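Local coordinates for protein Exo-1,3/1,4-beta-glucanase (Pseudoalteromonas sp., PDB 3USZ) that probably hydrolyses beta-1,3- and beta-1,4-linked glucans from their ends, as an exo-acting member of glycoside hydrolase family 3, at residues A[296-301]-A[320-325]. Numbering follows the deposited sequence.
Sequences NAHKFV and IMVPEH. With K (potassium ion), chain D.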
loop_
_atom_site.group_PDB
_atom_site.type_symbol
_atom_site.label_atom_id
_atom_site.label_comp_id
_atom_site.label_asym_id
_atom_site.label_seq_id
_atom_site.Cartn_x
_atom_site.Cartn_y
_atom_site.Cartn_z
ATOM N N ASN A 296 -10.152 4.604 -13.921
ATOM C CA ASN A 296 -11.477 4.955 -14.460
ATOM C C ASN A 296 -12.384 5.665 -13.458
ATOM O O ASN A 296 -13.606 5.589 -13.569
ATOM C CB ASN A 296 -12.218 3.726 -15.001
ATOM C CG ASN A 296 -11.621 3.212 -16.293
ATOM O OD1 ASN A 296 -11.134 3.989 -17.105
ATOM N ND2 ASN A 296 -11.654 1.896 -16.489
ATOM N N ALA A 297 -11.792 6.335 -12.476
ATOM C CA ALA A 297 -12.576 7.044 -11.469
ATOM C C ALA A 297 -13.422 8.160 -12.088
ATOM O O ALA A 297 -14.448 8.542 -11.538
ATOM C CB ALA A 297 -11.668 7.611 -10.382
ATOM N N HIS A 298 -12.990 8.669 -13.237
ATOM C CA HIS A 298 -13.693 9.771 -13.889
ATOM C C HIS A 298 -15.105 9.378 -14.313
ATOM O O HIS A 298 -15.996 10.221 -14.371
ATOM C CB HIS A 298 -12.899 10.288 -15.098
ATOM C CG HIS A 298 -12.684 9.261 -16.172
ATOM N ND1 HIS A 298 -11.680 8.315 -16.112
ATOM C CD2 HIS A 298 -13.336 9.044 -17.340
ATOM C CE1 HIS A 298 -11.728 7.555 -17.193
ATOM N NE2 HIS A 298 -12.724 7.976 -17.957
ATOM N N LYS A 299 -15.313 8.093 -14.580
ATOM C CA LYS A 299 -16.585 7.623 -15.120
ATOM C C LYS A 299 -17.752 7.811 -14.146
ATOM O O LYS A 299 -18.907 7.876 -14.570
ATOM C CB LYS A 299 -16.476 6.164 -15.584
ATOM C CG LYS A 299 -17.384 5.191 -14.845
ATOM C CD LYS A 299 -17.202 3.762 -15.346
ATOM C CE LYS A 299 -18.426 2.912 -15.033
ATOM N NZ LYS A 299 -18.202 1.473 -15.355
ATOM N N PHE A 300 -17.443 7.927 -12.852
ATOM C CA PHE A 300 -18.473 8.040 -11.814
ATOM C C PHE A 300 -18.873 9.482 -11.491
ATOM O O PHE A 300 -19.792 9.719 -10.710
ATOM C CB PHE A 300 -18.043 7.299 -10.536
ATOM C CG PHE A 300 -17.730 5.850 -10.769
ATOM C CD1 PHE A 300 -18.744 4.902 -10.781
ATOM C CD2 PHE A 300 -16.433 5.439 -11.012
ATOM C CE1 PHE A 300 -18.462 3.571 -11.016
ATOM C CE2 PHE A 300 -16.147 4.107 -11.244
ATOM C CZ PHE A 300 -17.161 3.177 -11.251
ATOM N N VAL A 301 -18.184 10.441 -12.097
ATOM C CA VAL A 301 -18.508 11.847 -11.895
ATOM C C VAL A 301 -19.748 12.198 -12.719
ATOM O O VAL A 301 -19.894 11.724 -13.847
ATOM C CB VAL A 301 -17.310 12.746 -12.266
ATOM C CG1 VAL A 301 -17.689 14.229 -12.233
ATOM C CG2 VAL A 301 -16.148 12.468 -11.322
ATOM N N ILE A 320 -5.149 11.918 -16.366
ATOM C CA ILE A 320 -6.301 11.026 -16.291
ATOM C C ILE A 320 -5.907 9.550 -16.495
ATOM O O ILE A 320 -5.360 9.183 -17.533
ATOM C CB ILE A 320 -7.357 11.412 -17.339
ATOM C CG1 ILE A 320 -7.832 12.854 -17.111
ATOM C CG2 ILE A 320 -8.528 10.441 -17.295
ATOM C CD1 ILE A 320 -8.892 12.978 -16.009
ATOM N N MET A 321 -6.188 8.716 -15.502
ATOM C CA MET A 321 -5.925 7.279 -15.613
ATOM C C MET A 321 -7.090 6.635 -16.365
ATOM O O MET A 321 -8.105 6.292 -15.753
ATOM C CB MET A 321 -5.768 6.655 -14.213
ATOM C CG MET A 321 -5.220 5.215 -14.187
ATOM S SD MET A 321 -5.001 4.520 -12.521
ATOM C CE MET A 321 -3.683 5.529 -11.849
ATOM N N VAL A 322 -6.956 6.513 -17.688
ATOM C CA VAL A 322 -7.966 5.873 -18.535
ATOM C C VAL A 322 -7.311 4.675 -19.184
ATOM O O VAL A 322 -6.904 4.769 -20.341
ATOM C CB VAL A 322 -8.364 6.701 -19.783
ATOM C CG1 VAL A 322 -9.873 6.674 -20.015
ATOM C CG2 VAL A 322 -7.744 8.093 -19.801
ATOM N N PRO A 323 -7.209 3.554 -18.463
ATOM C CA PRO A 323 -6.426 2.408 -18.947
ATOM C C PRO A 323 -6.799 1.901 -20.349
ATOM O O PRO A 323 -5.909 1.573 -21.146
ATOM C CB PRO A 323 -6.702 1.320 -17.887
ATOM C CG PRO A 323 -7.830 1.830 -17.052
ATOM C CD PRO A 323 -7.757 3.322 -17.116
ATOM N N GLU A 324 -8.094 1.859 -20.641
ATOM C CA GLU A 324 -8.608 1.195 -21.832
ATOM C C GLU A 324 -9.185 2.148 -22.886
ATOM O O GLU A 324 -9.050 1.912 -24.085
ATOM C CB GLU A 324 -9.684 0.189 -21.409
ATOM C CG GLU A 324 -10.417 -0.481 -22.556
ATOM C CD GLU A 324 -11.405 -1.553 -22.090
ATOM O OE1 GLU A 324 -11.703 -1.636 -20.876
ATOM O OE2 GLU A 324 -11.891 -2.320 -22.946
ATOM N N HIS A 325 -9.829 3.225 -22.449
ATOM C CA HIS A 325 -10.565 4.081 -23.387
ATOM C C HIS A 325 -9.834 5.377 -23.720
ATOM O O HIS A 325 -10.454 6.379 -24.090
ATOM C CB HIS A 325 -11.956 4.385 -22.832
ATOM C CG HIS A 325 -12.769 3.161 -22.553
ATOM N ND1 HIS A 325 -12.630 2.420 -21.399
ATOM C CD2 HIS A 325 -13.719 2.538 -23.289
ATOM C CE1 HIS A 325 -13.471 1.401 -21.430
ATOM N NE2 HIS A 325 -14.142 1.450 -22.568
HETATM K K K D . -21.353 9.357 -14.692
HETATM O O HOH W 1 -10.493 3.060 -19.612
HETATM O O HOH W 2 -11.851 -0.514 -18.539
HETATM O O HOH W 3 -9.844 8.455 -14.014
HETATM O O HOH W 4 -23.974 11.069 -15.186
#
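The backbone N of N296 donates to the carbonyl O of M321 over 3.2 Å, the one direct hydrogen bond joining 296-301 to 320-325, and the side chain of N296 continues the contact over P323. The amide of N296 lies against the proline ring, with OD1 nearest to CD of P323 at 3.4 Å and ND2 closer to CG. With CG beside the backbone N and anti to the carbonyl carbon (chi1 -72°), this amide reaches two waters. One donates to OD1 of N296 over 2.7 Å, accepts from the backbone N of E324 and sits in the ring plane of H325 at ND1; the other joins ND2, by a weak bond, to the carboxylate of E324. Without the amide, as with an alanine here, the first water would probably lose its acceptor and the CD side of the P323 ring its cover.

H298 makes the second set of contacts, its CE1 3.5 Å from CG1 of V322 and its ND1 near CG2 of I320, both methyls approaching the ring obliquely. These pairs join the loop after strand 290-292 to the short strand 320-321, which runs parallel to 43-44, and to the loop that follows it, within the (alpha/beta)8-barrel domain of family 3. The imidazole is fixed at both nitrogens, ND1 hydrogen-bonded to an in-plane water (2.8 Å), which in turn donates to O of M321, and NE2 bonding to the carbonyl of L306. F329 adds an edge-to-face ring contact. Further out, the 3-10 turn 297-300 carries the chain away from M321 to a potassium ion, bound by the carbonyl O of K299 at 2.9 Å together with those of V301 and C304; the hydroxyl of S293 is hydrogen-bonded to N of M321.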